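Local coordinates for processed glycerol phosphate lipoteichoic acid synthase 2 (Bacillus subtilis, PDB 2W8D), which is a sulfatase-family protein of the alkaline phosphatase clan that carries a bound magnesium ion at its metal site, at residues A[66-72]-A[299-304]; A[251-257]-A[291-297]; A[107-113]-A[396-402]; A[45-49]-A[60-65]. One frame throughout, in Å; residues are numbered along the deposited sequence.

Interaction 1 (A[66-72]-A[299-304])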
# COMPACT_ATOMS: atom_id res chain seq x y z
N ASP A 66 3.36 -1.51 20.09
CA ASP A 66 3.86 -0.34 20.83
C ASP A 66 2.76 0.64 21.19
O ASP A 66 1.62 0.49 20.79
CB ASP A 66 5.05 0.35 20.11
CG ASP A 66 4.65 1.07 18.83
OD1 ASP A 66 3.46 1.41 18.66
OD2 ASP A 66 5.53 1.32 17.98
N ASN A 67 3.12 1.66 21.94
CA ASN A 67 2.18 2.67 22.39
C ASN A 67 2.06 3.88 21.46
O ASN A 67 1.37 4.84 21.79
CB ASN A 67 2.54 3.09 23.81
CG ASN A 67 4.03 3.51 23.95
OD1 ASN A 67 4.74 3.78 22.97
ND2 ASN A 67 4.49 3.57 25.20
N GLU A 68 2.70 3.84 20.30
CA GLU A 68 2.83 5.05 19.45
C GLU A 68 2.51 4.86 17.97
O GLU A 68 2.14 5.82 17.29
CB GLU A 68 4.21 5.72 19.60
CG GLU A 68 5.44 4.85 19.29
CD GLU A 68 6.76 5.57 19.62
OE1 GLU A 68 7.07 6.60 18.95
OE2 GLU A 68 7.51 5.11 20.52
N THR A 69 2.66 3.64 17.46
CA THR A 69 2.47 3.40 16.03
C THR A 69 1.04 2.95 15.76
O THR A 69 0.51 2.11 16.47
CB THR A 69 3.48 2.35 15.55
OG1 THR A 69 4.79 2.73 15.97
CG2 THR A 69 3.45 2.22 14.03
N PHE A 70 0.42 3.56 14.75
CA PHE A 70 -0.89 3.12 14.27
C PHE A 70 -0.65 1.83 13.55
O PHE A 70 0.18 1.77 12.64
CB PHE A 70 -1.50 4.04 13.22
CG PHE A 70 -1.93 5.40 13.71
CD1 PHE A 70 -3.18 5.60 14.24
CD2 PHE A 70 -1.11 6.51 13.51
CE1 PHE A 70 -3.59 6.85 14.63
CE2 PHE A 70 -1.52 7.76 13.89
CZ PHE A 70 -2.75 7.94 14.45
N TYR A 71 -1.37 0.79 13.95
CA TYR A 71 -1.36 -0.46 13.22
C TYR A 71 -2.81 -0.83 12.90
O TYR A 71 -3.68 -0.70 13.76
CB TYR A 71 -0.67 -1.56 14.03
CG TYR A 71 -0.79 -2.93 13.38
CD1 TYR A 71 -0.22 -3.15 12.12
CD2 TYR A 71 -1.47 -3.98 13.99
CE1 TYR A 71 -0.32 -4.38 11.50
CE2 TYR A 71 -1.60 -5.24 13.37
CZ TYR A 71 -1.02 -5.41 12.12
OH TYR A 71 -1.11 -6.61 11.46
N PHE A 72 -3.05 -1.25 11.65
CA PHE A 72 -4.37 -1.60 11.15
C PHE A 72 -4.36 -3.08 10.77
O PHE A 72 -3.69 -3.47 9.80
CB PHE A 72 -4.73 -0.74 9.92
CG PHE A 72 -4.56 0.75 10.12
CD1 PHE A 72 -5.65 1.57 10.42
CD2 PHE A 72 -3.31 1.35 10.02
CE1 PHE A 72 -5.50 2.94 10.61
CE2 PHE A 72 -3.15 2.72 10.21
CZ PHE A 72 -4.25 3.51 10.50
N VAL A 299 2.47 12.53 16.97
CA VAL A 299 1.10 12.01 17.07
C VAL A 299 1.05 10.61 17.70
O VAL A 299 1.71 9.67 17.24
CB VAL A 299 0.38 11.95 15.68
CG1 VAL A 299 -1.06 11.55 15.84
CG2 VAL A 299 0.45 13.30 14.98
N LYS A 300 0.24 10.46 18.74
CA LYS A 300 0.07 9.18 19.39
C LYS A 300 -0.84 8.22 18.59
O LYS A 300 -2.06 8.43 18.52
CB LYS A 300 -0.47 9.39 20.81
CG LYS A 300 -0.42 8.13 21.66
CD LYS A 300 -1.01 8.36 23.05
CE LYS A 300 -1.29 7.03 23.75
NZ LYS A 300 -2.12 6.12 22.89
N GLY A 301 -0.25 7.19 17.99
CA GLY A 301 -1.00 6.24 17.19
C GLY A 301 -1.86 5.28 18.01
O GLY A 301 -1.71 5.18 19.21
N GLU A 302 -2.78 4.61 17.33
CA GLU A 302 -3.66 3.64 17.95
C GLU A 302 -3.67 2.39 17.09
O GLU A 302 -3.46 2.48 15.87
CB GLU A 302 -5.08 4.19 18.03
CG GLU A 302 -5.27 5.37 18.96
CD GLU A 302 -5.14 4.96 20.43
OE1 GLU A 302 -5.93 4.11 20.91
OE2 GLU A 302 -4.23 5.50 21.10
N LYS A 303 -3.92 1.25 17.71
CA LYS A 303 -4.16 -0.01 17.00
C LYS A 303 -5.59 -0.00 16.52
O LYS A 303 -6.49 -0.34 17.27
CB LYS A 303 -3.94 -1.21 17.95
CG LYS A 303 -2.73 -1.00 18.90
CD LYS A 303 -1.41 -0.88 18.10
CE LYS A 303 -0.48 0.08 18.73
NZ LYS A 303 0.88 -0.04 18.16
N VAL A 304 -5.82 0.41 15.28
CA VAL A 304 -7.22 0.56 14.81
C VAL A 304 -7.78 -0.67 14.07
O VAL A 304 -7.08 -1.26 13.26
CB VAL A 304 -7.52 1.97 14.13
CG1 VAL A 304 -6.28 2.85 14.06
CG2 VAL A 304 -8.22 1.85 12.83
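Lys303 NZ is gripped by three oxygens of the turn that follows helix 58-65: it donates to Asp66 O at 2.8 Å, to Thr69 O at 2.8 Å and to Asp66 OD1 at 3.0 Å, the last bond also being a salt bridge; a weak bond to Ala64 O adds to these. Thr69 O receives it in the carbonyl plane, whereas Asp66 O and Asp66 OD1 are both met from above their planes. The carboxylate is itself tied down. With CG lodged between the backbone N and the carbonyl carbon (chi1 70°), Asp66 OD1 accepts from Glu68 N, an Asx turn, and from Thr69 N at 2.7 Å, while Asp66 OD2 uses its syn lone pair for Thr69 OG1 at 2.6 Å. Further along, Gly301 N donates to Glu68 O at 2.8 Å, and Gly301 CA stands 3.4 Å from the Phe70 ring centroid, almost exactly on the ring normal, as a CH-pi contact. Phe72 and Val304 lie side by side, Phe72 CD1 to Val304 CG2 3.5 Å. The residues from 299 to 304 thus flank the start of strand 70-76 in the mixed sheet of the sulfatase-like fold; strand 292-296 bonds to strand 70-76 as well, through the backbones of Phe70 and Phe72. A lysine charge set among a carboxylate and backbone carbonyls, with backbone N-H groups on that carboxylate, probably favours the ionised form of both side chains.

Interaction 2 (A[251-257]-A[291-297])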
# COMPACT_ATOMS: atom_id res chain seq x y z
N SER A 251 9.14 13.00 10.51
CA SER A 251 8.49 12.26 9.44
C SER A 251 7.24 11.46 9.78
O SER A 251 6.97 11.12 10.94
CB SER A 251 9.50 11.35 8.73
OG SER A 251 10.57 12.10 8.20
N ILE A 252 6.47 11.18 8.74
CA ILE A 252 5.41 10.21 8.82
C ILE A 252 5.90 9.03 8.00
O ILE A 252 6.09 9.13 6.77
CB ILE A 252 4.11 10.74 8.20
CG1 ILE A 252 3.64 12.00 8.91
CG2 ILE A 252 3.00 9.67 8.23
CD1 ILE A 252 2.47 12.64 8.16
N ILE A 253 6.13 7.91 8.68
CA ILE A 253 6.52 6.69 7.99
C ILE A 253 5.27 5.84 7.86
O ILE A 253 4.57 5.61 8.84
CB ILE A 253 7.61 5.95 8.78
CG1 ILE A 253 8.84 6.89 8.94
CG2 ILE A 253 7.92 4.58 8.13
CD1 ILE A 253 9.85 6.51 9.96
N VAL A 254 4.99 5.42 6.63
CA VAL A 254 3.81 4.65 6.30
C VAL A 254 4.27 3.39 5.58
O VAL A 254 4.86 3.49 4.50
CB VAL A 254 2.97 5.40 5.23
CG1 VAL A 254 1.71 4.61 4.85
CG2 VAL A 254 2.66 6.82 5.64
N MSE A 255 3.97 2.22 6.13
CA MSE A 255 4.40 0.96 5.54
C MSE A 255 3.26 0.03 5.29
O MSE A 255 2.40 -0.17 6.16
CB MSE A 255 5.44 0.26 6.39
CG MSE A 255 6.60 1.18 6.71
SE MSE A 255 8.00 0.21 7.60
CE MSE A 255 7.07 -0.21 9.30
N TYR A 256 3.31 -0.61 4.13
CA TYR A 256 2.22 -1.51 3.76
C TYR A 256 2.70 -2.73 2.98
O TYR A 256 3.56 -2.63 2.08
CB TYR A 256 1.21 -0.74 2.90
CG TYR A 256 1.78 -0.24 1.60
CD1 TYR A 256 1.57 -0.95 0.43
CD2 TYR A 256 2.49 0.96 1.52
CE1 TYR A 256 2.11 -0.53 -0.79
CE2 TYR A 256 3.04 1.40 0.31
CZ TYR A 256 2.82 0.66 -0.85
OH TYR A 256 3.29 1.07 -2.10
N GLY A 257 2.08 -3.88 3.26
CA GLY A 257 2.27 -5.03 2.39
C GLY A 257 1.57 -4.69 1.07
O GLY A 257 0.47 -4.13 1.10
N PRO A 291 -0.51 -5.88 6.25
CA PRO A 291 -0.30 -4.94 7.34
C PRO A 291 -0.15 -3.51 6.82
O PRO A 291 0.27 -3.31 5.68
CB PRO A 291 0.99 -5.41 8.02
CG PRO A 291 1.70 -6.26 6.99
CD PRO A 291 0.67 -6.72 5.95
N LEU A 292 -0.59 -2.55 7.64
CA LEU A 292 -0.42 -1.15 7.38
C LEU A 292 0.05 -0.55 8.68
O LEU A 292 -0.59 -0.76 9.70
CB LEU A 292 -1.73 -0.49 6.94
CG LEU A 292 -1.62 1.05 6.90
CD1 LEU A 292 -0.63 1.60 5.82
CD2 LEU A 292 -2.99 1.70 6.70
N PHE A 293 1.17 0.16 8.64
CA PHE A 293 1.73 0.83 9.83
C PHE A 293 1.86 2.31 9.48
O PHE A 293 2.26 2.63 8.36
CB PHE A 293 3.14 0.30 10.15
CG PHE A 293 3.19 -1.13 10.56
CD1 PHE A 293 3.08 -1.48 11.89
CD2 PHE A 293 3.34 -2.15 9.62
CE1 PHE A 293 3.11 -2.83 12.29
CE2 PHE A 293 3.40 -3.47 10.02
CZ PHE A 293 3.28 -3.81 11.37
N ILE A 294 1.49 3.20 10.40
CA ILE A 294 1.73 4.62 10.24
C ILE A 294 2.35 5.14 11.54
O ILE A 294 1.69 5.12 12.59
CB ILE A 294 0.44 5.44 9.96
CG1 ILE A 294 -0.24 5.04 8.67
CG2 ILE A 294 0.76 6.91 9.90
CD1 ILE A 294 -1.59 5.68 8.52
N HIS A 295 3.59 5.59 11.48
CA HIS A 295 4.18 6.29 12.60
C HIS A 295 4.33 7.74 12.18
O HIS A 295 5.13 8.07 11.32
CB HIS A 295 5.51 5.69 13.03
CG HIS A 295 6.07 6.33 14.27
ND1 HIS A 295 6.86 7.45 14.23
CD2 HIS A 295 5.92 6.03 15.58
CE1 HIS A 295 7.18 7.82 15.46
NE2 HIS A 295 6.62 6.97 16.30
N ALA A 296 3.47 8.57 12.74
CA ALA A 296 3.46 9.99 12.51
C ALA A 296 4.05 10.55 13.77
O ALA A 296 3.50 10.36 14.87
CB ALA A 296 2.05 10.46 12.32
N ALA A 297 5.18 11.22 13.62
CA ALA A 297 5.91 11.74 14.78
C ALA A 297 5.20 12.95 15.34
O ALA A 297 4.76 13.83 14.57
CB ALA A 297 7.33 12.10 14.39
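Ile252 and Ile294 share one first torsion (chi1 -60° and -62°), which puts CG2 of each anti to its own nitrogen; the two side chains lie side by side, pointing the same way, with Ile252 CG2 3.9 Å from Ile294 CG2. They belong to strands 251-257 and 292-296, an antiparallel pair (176° between directions) in the central mixed sheet of the alkaline-phosphatase-like fold. On the same face Val254 CG1 meets Leu292 CD1 at 3.9 Å, and Ala296 CB fills in against Ile252 CG1. The backbone ladder is regular. In the hydrogen-bonded pair of Ile253 with His295, each N reaches the other's O at 2.8 Å; Met255 and Phe293 repeat the pattern two residues on, with Met255 N to Phe293 O at 2.8 Å and Phe293 N to Met255 O at 2.8 Å. Gly257 N closes the ladder on Pro291 O. Between these pairs the CA atoms of Ile252, Val254 and Tyr256 approach the carbonyl oxygens of His295, Phe293 and Pro291. Strand 33-39 bonds to the other edge of 251-257, and helix 219-244 packs on Ile253 and Met255. The strand also leads straight into the metal site: Gly257 directly precedes Asp258 and His259, two ligands of the magnesium ion. On the face that carries Ile253 and Met255, His295 NE2 is hydrogen-bonded to Glu68 OE1. Residue 255 is a selenomethionine, bent at its last torsion; its terminal CE touches Phe293 CB at 4.1 Å.

Interaction 3 (A[107-113]-A[396-402])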
# COMPACT_ATOMS: atom_id res chain seq x y z
N LYS A 107 -2.19 3.25 -18.69
CA LYS A 107 -2.85 4.53 -18.44
C LYS A 107 -1.89 5.61 -18.03
O LYS A 107 -2.31 6.60 -17.40
CB LYS A 107 -3.89 4.36 -17.33
CG LYS A 107 -5.04 3.48 -17.69
CD LYS A 107 -5.78 4.01 -18.92
CE LYS A 107 -6.98 3.15 -19.21
NZ LYS A 107 -7.57 3.48 -20.57
N ALA A 108 -0.62 5.45 -18.39
CA ALA A 108 0.43 6.41 -17.98
C ALA A 108 0.32 7.78 -18.67
O ALA A 108 0.97 8.73 -18.22
CB ALA A 108 1.86 5.82 -18.10
N GLN A 109 -0.52 7.87 -19.69
CA GLN A 109 -0.83 9.15 -20.34
C GLN A 109 -2.12 9.78 -19.80
O GLN A 109 -2.50 10.89 -20.23
CB GLN A 109 -0.96 9.00 -21.85
CG GLN A 109 0.33 8.91 -22.63
CD GLN A 109 0.03 8.66 -24.12
OE1 GLN A 109 -0.44 7.58 -24.48
NE2 GLN A 109 0.24 9.68 -24.98
N ASN A 110 -2.80 9.12 -18.87
CA ASN A 110 -3.93 9.79 -18.20
C ASN A 110 -3.45 11.11 -17.53
O ASN A 110 -2.27 11.22 -17.18
CB ASN A 110 -4.64 8.86 -17.20
CG ASN A 110 -5.80 8.09 -17.83
OD1 ASN A 110 -5.81 7.82 -19.05
ND2 ASN A 110 -6.79 7.75 -17.03
N THR A 111 -4.35 12.09 -17.39
CA THR A 111 -4.08 13.24 -16.53
C THR A 111 -4.38 12.86 -15.07
O THR A 111 -5.48 12.42 -14.72
CB THR A 111 -4.89 14.49 -16.96
OG1 THR A 111 -4.53 14.90 -18.30
CG2 THR A 111 -4.65 15.65 -15.97
N LEU A 112 -3.39 13.03 -14.21
CA LEU A 112 -3.52 12.64 -12.81
C LEU A 112 -3.35 13.81 -11.84
O LEU A 112 -2.73 14.82 -12.16
CB LEU A 112 -2.52 11.52 -12.49
CG LEU A 112 -2.71 10.21 -13.25
CD1 LEU A 112 -1.67 9.24 -12.80
CD2 LEU A 112 -4.11 9.63 -13.05
N GLN A 113 -3.93 13.66 -10.65
CA GLN A 113 -3.82 14.68 -9.62
C GLN A 113 -3.37 14.00 -8.33
O GLN A 113 -4.08 13.95 -7.34
CB GLN A 113 -5.11 15.48 -9.51
CG GLN A 113 -5.48 16.06 -10.88
CD GLN A 113 -6.85 16.69 -10.98
OE1 GLN A 113 -7.77 16.29 -10.30
NE2 GLN A 113 -6.99 17.67 -11.89
N ILE A 396 -10.98 6.70 -14.74
CA ILE A 396 -9.82 6.13 -15.38
C ILE A 396 -10.05 5.85 -16.86
O ILE A 396 -9.22 6.20 -17.70
CB ILE A 396 -9.30 4.92 -14.58
CG1 ILE A 396 -8.14 5.38 -13.68
CG2 ILE A 396 -8.80 3.84 -15.46
CD1 ILE A 396 -8.54 5.60 -12.36
N ASN A 397 -11.21 5.27 -17.18
CA ASN A 397 -11.56 4.92 -18.54
C ASN A 397 -11.79 6.14 -19.41
O ASN A 397 -11.50 6.11 -20.60
CB ASN A 397 -12.83 4.05 -18.60
CG ASN A 397 -12.69 2.73 -17.86
OD1 ASN A 397 -11.59 2.25 -17.61
ND2 ASN A 397 -13.83 2.14 -17.49
N GLY A 398 -12.38 7.19 -18.84
CA GLY A 398 -12.68 8.39 -19.62
C GLY A 398 -11.64 9.48 -19.40
O GLY A 398 -11.85 10.60 -19.84
N ASP A 399 -10.55 9.17 -18.68
CA ASP A 399 -9.49 10.15 -18.40
C ASP A 399 -10.13 11.51 -18.01
O ASP A 399 -9.88 12.55 -18.64
CB ASP A 399 -8.53 10.25 -19.61
CG ASP A 399 -7.30 11.10 -19.32
OD1 ASP A 399 -6.95 11.25 -18.13
OD2 ASP A 399 -6.69 11.64 -20.28
N LEU A 400 -10.94 11.48 -16.96
CA LEU A 400 -11.88 12.56 -16.64
C LEU A 400 -11.22 13.75 -15.97
O LEU A 400 -11.74 14.87 -16.02
CB LEU A 400 -13.04 12.05 -15.76
CG LEU A 400 -14.07 11.15 -16.43
CD1 LEU A 400 -15.22 10.88 -15.48
CD2 LEU A 400 -14.59 11.76 -17.75
N LEU A 401 -10.09 13.49 -15.32
CA LEU A 401 -9.32 14.55 -14.67
C LEU A 401 -8.77 15.64 -15.63
O LEU A 401 -8.37 16.70 -15.17
CB LEU A 401 -8.25 13.95 -13.73
CG LEU A 401 -8.83 13.08 -12.58
CD1 LEU A 401 -7.74 12.39 -11.72
CD2 LEU A 401 -9.79 13.84 -11.68
N ARG A 402 -8.78 15.41 -16.95
CA ARG A 402 -8.57 16.51 -17.92
C ARG A 402 -9.60 17.64 -17.74
O ARG A 402 -9.36 18.79 -18.14
CB ARG A 402 -8.65 16.03 -19.38
CG ARG A 402 -7.58 15.02 -19.79
CD ARG A 402 -7.87 14.50 -21.15
NE ARG A 402 -8.99 13.56 -21.16
CZ ARG A 402 -9.67 13.20 -22.25
NH1 ARG A 402 -9.38 13.75 -23.42
NH2 ARG A 402 -10.67 12.32 -22.16
O HOH W 1 -8.17 6.37 -20.26
O HOH W 2 -4.40 13.05 -20.32
O HOH W 3 -7.89 11.44 -15.78
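A Schellman motif ends helix 380-397, with Asp399, at positive phi, as its C-prime residue, and the loop between helices 103-106 and 115-118 docks onto it. Asn110 ND2 donates to Ile396 O at 3.0 Å, a straight bond (168°) that lies in the amide plane and uses a carbonyl lone pair. The same amide stacks on the Asp399 carboxylate, their planes 17° apart, as the two side chains slide past each other in opposite directions. Asp399 CG is turned anti to the backbone N (chi1 -172°), where OD1 takes Thr111 N at 2.8 Å on its syn side. Water bridges the two segments beside this bond, one molecule donating to both Gln109 O and Asp399 OD2 and accepting from Thr111 OG1 at 2.7 Å. Arg402 folds back over its own turn, with NE donating to Asp399 O at 2.9 Å and NH2 to Gly398 O, while its side chain crosses that of Thr111 at about a right angle, Arg402 CG 3.4 Å from Thr111 OG1. Beyond the polar part, Leu401 CB packs against Thr111 O at 3.3 Å. Gln113 NE2 is held by Tyr404 O, and the other end of that amide, Gln113 OE1, rests on Leu401 CD2 at 3.5 Å.

Interaction 4 (A[45-49]-A[60-65])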
# COMPACT_ATOMS: atom_id res chain seq x y z
N PHE A 45 -1.09 -12.27 8.22
CA PHE A 45 -0.97 -13.48 9.06
C PHE A 45 0.43 -13.66 9.66
O PHE A 45 0.57 -14.30 10.70
CB PHE A 45 -1.43 -14.76 8.35
CG PHE A 45 -0.43 -15.34 7.40
CD1 PHE A 45 0.51 -16.25 7.84
CD2 PHE A 45 -0.43 -14.99 6.06
CE1 PHE A 45 1.46 -16.77 6.94
CE2 PHE A 45 0.47 -15.52 5.18
CZ PHE A 45 1.44 -16.40 5.62
N ILE A 46 1.44 -13.14 8.98
CA ILE A 46 2.82 -13.14 9.43
C ILE A 46 3.07 -12.38 10.74
O ILE A 46 3.97 -12.74 11.50
CB ILE A 46 3.76 -12.58 8.34
CG1 ILE A 46 4.05 -13.69 7.35
CG2 ILE A 46 5.06 -12.24 8.89
CD1 ILE A 46 4.53 -15.01 8.04
N ILE A 47 2.27 -11.34 10.98
CA ILE A 47 2.38 -10.54 12.19
C ILE A 47 2.04 -11.41 13.40
O ILE A 47 0.96 -12.03 13.45
CB ILE A 47 1.50 -9.27 12.11
CG1 ILE A 47 1.93 -8.37 10.95
CG2 ILE A 47 1.58 -8.47 13.39
CD1 ILE A 47 3.44 -8.03 10.90
N ASP A 48 2.98 -11.52 14.31
CA ASP A 48 2.88 -12.33 15.53
C ASP A 48 3.03 -13.79 15.32
O ASP A 48 2.92 -14.54 16.28
CB ASP A 48 1.63 -12.01 16.35
CG ASP A 48 1.73 -10.65 17.03
OD1 ASP A 48 2.86 -10.17 17.23
OD2 ASP A 48 0.69 -10.03 17.33
N TYR A 49 3.27 -14.21 14.08
CA TYR A 49 3.49 -15.62 13.79
C TYR A 49 4.86 -16.05 14.32
O TYR A 49 5.84 -15.28 14.30
CB TYR A 49 3.44 -15.86 12.30
CG TYR A 49 3.05 -17.27 11.97
CD1 TYR A 49 1.70 -17.63 11.86
CD2 TYR A 49 4.00 -18.26 11.82
CE1 TYR A 49 1.32 -18.95 11.60
CE2 TYR A 49 3.64 -19.59 11.56
CZ TYR A 49 2.30 -19.91 11.44
OH TYR A 49 1.94 -21.20 11.19
N LEU A 60 8.45 -5.69 13.26
CA LEU A 60 7.12 -5.28 12.84
C LEU A 60 6.15 -5.57 13.97
O LEU A 60 5.28 -4.75 14.26
CB LEU A 60 6.71 -5.96 11.52
CG LEU A 60 7.57 -5.48 10.31
CD1 LEU A 60 7.20 -6.17 8.96
CD2 LEU A 60 7.59 -3.96 10.10
N ASN A 61 6.33 -6.72 14.63
CA ASN A 61 5.59 -7.05 15.86
C ASN A 61 5.68 -5.99 16.94
O ASN A 61 4.68 -5.63 17.55
CB ASN A 61 6.01 -8.41 16.44
CG ASN A 61 5.79 -9.53 15.47
OD1 ASN A 61 5.15 -9.36 14.42
ND2 ASN A 61 6.36 -10.69 15.78
N LYS A 62 6.88 -5.47 17.19
CA LYS A 62 7.04 -4.45 18.22
C LYS A 62 6.21 -3.20 17.84
O LYS A 62 5.49 -2.65 18.65
CB LYS A 62 8.51 -4.09 18.46
CG LYS A 62 8.75 -3.39 19.78
CD LYS A 62 10.18 -2.88 19.95
CE LYS A 62 10.51 -1.73 19.00
NZ LYS A 62 11.70 -0.97 19.49
N LEU A 63 6.29 -2.80 16.59
CA LEU A 63 5.48 -1.67 16.11
C LEU A 63 3.99 -1.93 16.27
O LEU A 63 3.23 -1.03 16.63
CB LEU A 63 5.77 -1.40 14.63
CG LEU A 63 7.22 -1.10 14.28
CD1 LEU A 63 7.32 -0.83 12.81
CD2 LEU A 63 7.72 0.12 15.09
N ALA A 64 3.58 -3.16 15.95
CA ALA A 64 2.23 -3.60 16.10
C ALA A 64 1.78 -3.52 17.55
O ALA A 64 0.61 -3.29 17.81
CB ALA A 64 2.05 -5.03 15.55
N HIS A 65 2.72 -3.68 18.49
CA HIS A 65 2.35 -3.72 19.90
C HIS A 65 2.71 -2.50 20.72
O HIS A 65 2.36 -2.43 21.91
CB HIS A 65 2.84 -5.02 20.56
CG HIS A 65 2.11 -6.22 20.06
ND1 HIS A 65 0.79 -6.46 20.38
CD2 HIS A 65 2.48 -7.20 19.20
CE1 HIS A 65 0.40 -7.57 19.77
NE2 HIS A 65 1.41 -8.04 19.06
O HOH W 4 6.07 -12.61 13.55
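Asp48 and His65 come from opposite directions, the carboxylate at the imidazole edge and nearly coplanar with it, planes 19° apart. His65 NE2 donates to Asp48 OD2 at 2.7 Å (156° at the hydrogen); the oxygen lies close to the ring plane and receives the proton on its syn side. Asn61 relates to Asp48 quite differently. Their side chains slide past each other in opposite directions, the amide turned 57° from the carboxylate, and Asn61 OD1 accepts the backbone Asp48 N at 3.1 Å from above its carbonyl plane. Both partners stand on helix 58-65 and meet a type II beta turn, Ile46 to Tyr49, in the loop that leaves strand 33-39 of the sulfatase-like domain. The turn closes by Tyr49 N to Ile46 O at 3.1 Å, and one water donates to Ile46 O and Tyr49 O while accepting from Asn61 ND2 at 3.0 Å. That amide nitrogen also bonds to Glu55, so the side chain is fixed from both ends. Ile47 supplies the apolar side of the contact: it crosses Leu60 at about a right angle, Ile47 CD1 to Leu60 CB 3.9 Å, while its other branch sets CG2 against Ala64 CB at 4.1 Å. Tyr71 lies against both Ile47 and Ala64.

Interactions 1, 2 and 4 form one continuous patch. Strand 292-296 of interaction 2 is bonded to strand 70-76 of interaction 1, Phe70 O meeting Ile294 N at 3.0 Å; the centres of interactions 1 and 2 are about 10 Å apart. Helix 58-65 of interaction 4 runs into the turn of interaction 1 and covers Phe293, whose CE1 lies 3.5 Å from Leu60 O, while Met255 CE reaches Leu63 CD1 at 3.6 Å. Interaction 2 leads to the metal site, where Glu40, Thr84 (a phosphothreonine), Asp258 and His259 bind the magnesium ion. Interaction 3 stands apart, its centre about 28 Å from that of interaction 2 and about 35 Å from that of interaction 1, on the opposite side of the chain's centre from interactions 1 and 4.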